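Local coordinates for type III restriction-modification enzyme EcoP15I Mod subunit (Escherichia coli, PDB 4ZCF), which methylates the N6 atom of one adenine in the DNA sequence 5'-CAGCAG-3', using S-adenosyl-L-methionine, and supports DNA cleavage together with the Res subunit, at residues W549-S555 and C574-Y579. Sequence-based numbering, arbitrary orientation.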
ATOM      1  N   TRP A 549      -0.881  32.037   3.925  1.00 42.37           N
ATOM      2  CA  TRP A 549      -0.062  32.294   2.753  1.00 42.73           C
ATOM      3  C   TRP A 549       1.251  31.561   2.804  1.00 47.36           C
ATOM      4  O   TRP A 549       1.642  31.005   1.795  1.00 47.35           O
ATOM      5  CB  TRP A 549       0.180  33.800   2.559  1.00 41.98           C
ATOM      6  CG  TRP A 549      -0.993  34.579   2.039  1.00 43.20           C
ATOM      7  CD1 TRP A 549      -2.296  34.172   1.960  1.00 46.00           C
ATOM      8  CD2 TRP A 549      -0.966  35.931   1.578  1.00 43.59           C
ATOM      9  NE1 TRP A 549      -3.081  35.189   1.471  1.00 45.87           N
ATOM     10  CE2 TRP A 549      -2.295  36.294   1.260  1.00 48.24           C
ATOM     11  CE3 TRP A 549       0.062  36.877   1.386  1.00 45.28           C
ATOM     12  CZ2 TRP A 549      -2.621  37.562   0.747  1.00 48.25           C
ATOM     13  CZ3 TRP A 549      -0.264  38.133   0.898  1.00 46.89           C
ATOM     14  CH2 TRP A 549      -1.586  38.460   0.565  1.00 47.74           C
ATOM     15  N   CYS A 550       1.936  31.547   3.966  1.00 44.82           N
ATOM     16  CA  CYS A 550       3.212  30.840   4.131  1.00 43.98           C
ATOM     17  C   CYS A 550       3.060  29.317   3.918  1.00 44.39           C
ATOM     18  O   CYS A 550       3.962  28.695   3.371  1.00 44.59           O
ATOM     19  CB  CYS A 550       3.826  31.151   5.493  1.00 44.49           C
ATOM     20  SG  CYS A 550       4.703  32.736   5.576  1.00 48.41           S
ATOM     21  N   LEU A 551       1.930  28.731   4.358  1.00 38.27           N
ATOM     22  CA  LEU A 551       1.635  27.296   4.259  1.00 37.93           C
ATOM     23  C   LEU A 551       1.275  26.954   2.819  1.00 43.21           C
ATOM     24  O   LEU A 551       1.915  26.083   2.214  1.00 41.85           O
ATOM     25  CB  LEU A 551       0.499  26.895   5.243  1.00 37.20           C
ATOM     26  CG  LEU A 551       0.147  25.390   5.391  1.00 39.38           C
ATOM     27  CD1 LEU A 551       1.345  24.543   5.790  1.00 37.82           C
ATOM     28  CD2 LEU A 551      -1.067  25.192   6.290  1.00 37.23           C
ATOM     29  N   TYR A 552       0.307  27.710   2.257  1.00 40.79           N
ATOM     30  CA  TYR A 552      -0.132  27.618   0.868  1.00 41.12           C
ATOM     31  C   TYR A 552       1.076  27.687  -0.082  1.00 44.11           C
ATOM     32  O   TYR A 552       1.138  26.925  -1.036  1.00 44.13           O
ATOM     33  CB  TYR A 552      -1.160  28.734   0.547  1.00 43.12           C
ATOM     34  CG  TYR A 552      -1.554  28.764  -0.915  1.00 46.64           C
ATOM     35  CD1 TYR A 552      -2.555  27.928  -1.404  1.00 49.10           C
ATOM     36  CD2 TYR A 552      -0.861  29.557  -1.829  1.00 47.11           C
ATOM     37  CE1 TYR A 552      -2.868  27.893  -2.762  1.00 49.81           C
ATOM     38  CE2 TYR A 552      -1.154  29.516  -3.188  1.00 47.73           C
ATOM     39  CZ  TYR A 552      -2.179  28.704  -3.646  1.00 55.44           C
ATOM     40  OH  TYR A 552      -2.509  28.685  -4.978  1.00 60.19           O
ATOM     41  N   ASP A 553       2.040  28.578   0.206  1.00 40.13           N
ATOM     42  CA  ASP A 553       3.264  28.786  -0.567  1.00 39.30           C
ATOM     43  C   ASP A 553       4.271  27.645  -0.464  1.00 41.18           C
ATOM     44  O   ASP A 553       5.293  27.691  -1.143  1.00 39.15           O
ATOM     45  CB  ASP A 553       3.911  30.164  -0.257  1.00 41.30           C
ATOM     46  CG  ASP A 553       3.247  31.352  -0.955  1.00 52.49           C
ATOM     47  OD1 ASP A 553       2.965  31.247  -2.167  1.00 55.39           O
ATOM     48  OD2 ASP A 553       3.083  32.403  -0.310  1.00 53.43           O
ATOM     49  N   GLY A 554       3.984  26.650   0.383  1.00 38.62           N
ATOM     50  CA  GLY A 554       4.803  25.451   0.533  1.00 38.73           C
ATOM     51  C   GLY A 554       5.752  25.369   1.702  1.00 45.30           C
ATOM     52  O   GLY A 554       6.557  24.433   1.767  1.00 44.39           O
ATOM     53  N   SER A 555       5.691  26.337   2.626  1.00 45.38           N
ATOM     54  CA  SER A 555       6.585  26.347   3.795  1.00 46.24           C
ATOM     55  C   SER A 555       5.971  25.556   4.961  1.00 50.48           C
ATOM     56  O   SER A 555       4.797  25.757   5.281  1.00 51.67           O
ATOM     57  CB  SER A 555       6.933  27.777   4.226  1.00 49.29           C
ATOM     58  OG  SER A 555       6.905  28.715   3.159  1.00 58.54           O
ATOM     59  N   CYS A 574      10.076  34.270   4.802  1.00 53.24           N
ATOM     60  CA  CYS A 574       9.847  32.851   5.095  1.00 54.05           C
ATOM     61  C   CYS A 574      10.154  31.964   3.913  1.00 58.89           C
ATOM     62  O   CYS A 574       9.380  31.946   2.956  1.00 59.21           O
ATOM     63  CB  CYS A 574       8.435  32.591   5.612  1.00 54.85           C
ATOM     64  SG  CYS A 574       8.085  30.840   5.947  1.00 58.97           S
ATOM     65  N   ASP A 575      11.235  31.167   4.019  1.00 54.95           N
ATOM     66  CA  ASP A 575      11.680  30.215   3.003  1.00 54.47           C
ATOM     67  C   ASP A 575      11.827  30.878   1.622  1.00 56.01           C
ATOM     68  O   ASP A 575      11.115  30.521   0.679  1.00 56.38           O
ATOM     69  CB  ASP A 575      10.770  28.953   2.980  1.00 56.62           C
ATOM     70  CG  ASP A 575      11.341  27.697   2.325  1.00 71.29           C
ATOM     71  OD1 ASP A 575      12.589  27.595   2.207  1.00 72.09           O
ATOM     72  OD2 ASP A 575      10.544  26.787   1.986  1.00 79.48           O
ATOM     73  N   GLY A 576      12.724  31.867   1.544  1.00 49.66           N
ATOM     74  CA  GLY A 576      13.027  32.604   0.319  1.00 48.69           C
ATOM     75  C   GLY A 576      11.969  33.568  -0.193  1.00 52.43           C
ATOM     76  O   GLY A 576      12.258  34.349  -1.100  1.00 52.96           O
ATOM     77  N   ARG A 577      10.732  33.519   0.344  1.00 47.99           N
ATOM     78  CA  ARG A 577       9.678  34.430  -0.096  1.00 47.74           C
ATOM     79  C   ARG A 577       9.425  35.589   0.875  1.00 51.15           C
ATOM     80  O   ARG A 577       9.416  35.381   2.093  1.00 50.74           O
ATOM     81  CB  ARG A 577       8.389  33.711  -0.576  1.00 49.21           C
ATOM     82  CG  ARG A 577       8.058  32.380   0.077  1.00 59.46           C
ATOM     83  CD  ARG A 577       7.947  31.235  -0.917  1.00 64.05           C
ATOM     84  NE  ARG A 577       7.606  29.975  -0.245  1.00 75.57           N
ATOM     85  CZ  ARG A 577       8.374  28.886  -0.207  1.00 90.65           C
ATOM     86  NH1 ARG A 577       9.556  28.874  -0.816  1.00 81.31           N
ATOM     87  NH2 ARG A 577       7.964  27.800   0.433  1.00 72.59           N
ATOM     88  N   LEU A 578       9.270  36.822   0.332  1.00 47.22           N
ATOM     89  CA  LEU A 578       9.042  38.044   1.119  1.00 46.59           C
ATOM     90  C   LEU A 578       7.607  38.547   1.007  1.00 50.51           C
ATOM     91  O   LEU A 578       7.116  38.771  -0.090  1.00 50.24           O
ATOM     92  CB  LEU A 578      10.053  39.137   0.745  1.00 46.71           C
ATOM     93  CG  LEU A 578       9.905  40.495   1.439  1.00 51.54           C
ATOM     94  CD1 LEU A 578      10.589  40.514   2.815  1.00 51.61           C
ATOM     95  CD2 LEU A 578      10.463  41.600   0.566  1.00 53.94           C
ATOM     96  N   TYR A 579       6.947  38.754   2.152  1.00 47.37           N
ATOM     97  CA  TYR A 579       5.551  39.192   2.215  1.00 46.23           C
ATOM     98  C   TYR A 579       5.358  40.665   2.547  1.00 48.18           C
ATOM     99  O   TYR A 579       5.873  41.159   3.549  1.00 47.85           O
ATOM    100  CB  TYR A 579       4.745  38.295   3.178  1.00 46.83           C
ATOM    101  CG  TYR A 579       4.770  36.843   2.770  1.00 48.12           C
ATOM    102  CD1 TYR A 579       5.865  36.029   3.072  1.00 50.47           C
ATOM    103  CD2 TYR A 579       3.730  36.289   2.031  1.00 47.80           C
ATOM    104  CE1 TYR A 579       5.908  34.695   2.666  1.00 49.92           C
ATOM    105  CE2 TYR A 579       3.767  34.961   1.614  1.00 47.95           C
ATOM    106  CZ  TYR A 579       4.860  34.171   1.930  1.00 52.60           C
ATOM    107  OH  TYR A 579       4.902  32.869   1.516  1.00 56.15           O
TER
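Small sulfur side chains and two aromatic rings fill the centre of this contact, where the C-terminal end of helix 539-552 packs against a beta hairpin in the C-terminal domain. Cys550, compact enough to sit close to the strand, places SG 3.7 Å from both CB of Cys574 and CE1 of Tyr579; its sulfur-aromatic approach to the tyrosine ring is oblique. Beside it the two rings meet at their edges, CE3 of Trp549 lying 3.8 Å from CD2 of Tyr579. Tyrosine suits this place because its far end can be polar: OH donates a hydrogen bond to OD2 of Asp553, whose carboxylate also forms salt bridges with Lys607 and Arg643. The helix ends in a Schellman motif, and Gly554 provides the positive phi it needs, a conformation in which a CB would jam against the preceding carbonyl. Across from it, Cys574 to Arg577 form a type I' turn whose two central residues, Asp575 and Gly576, both have positive phi, which glycine adopts easily. Arg577 reaches back over the helix end, yet its NH1 is salt-bridged to Glu134 of the restriction subunit, while its NH2 pairs weakly with OD2 of Asp575. Close by, Ser555 turns its hydroxyl onto its own helix, OG donating to O of Cys550 at 3.0 Å.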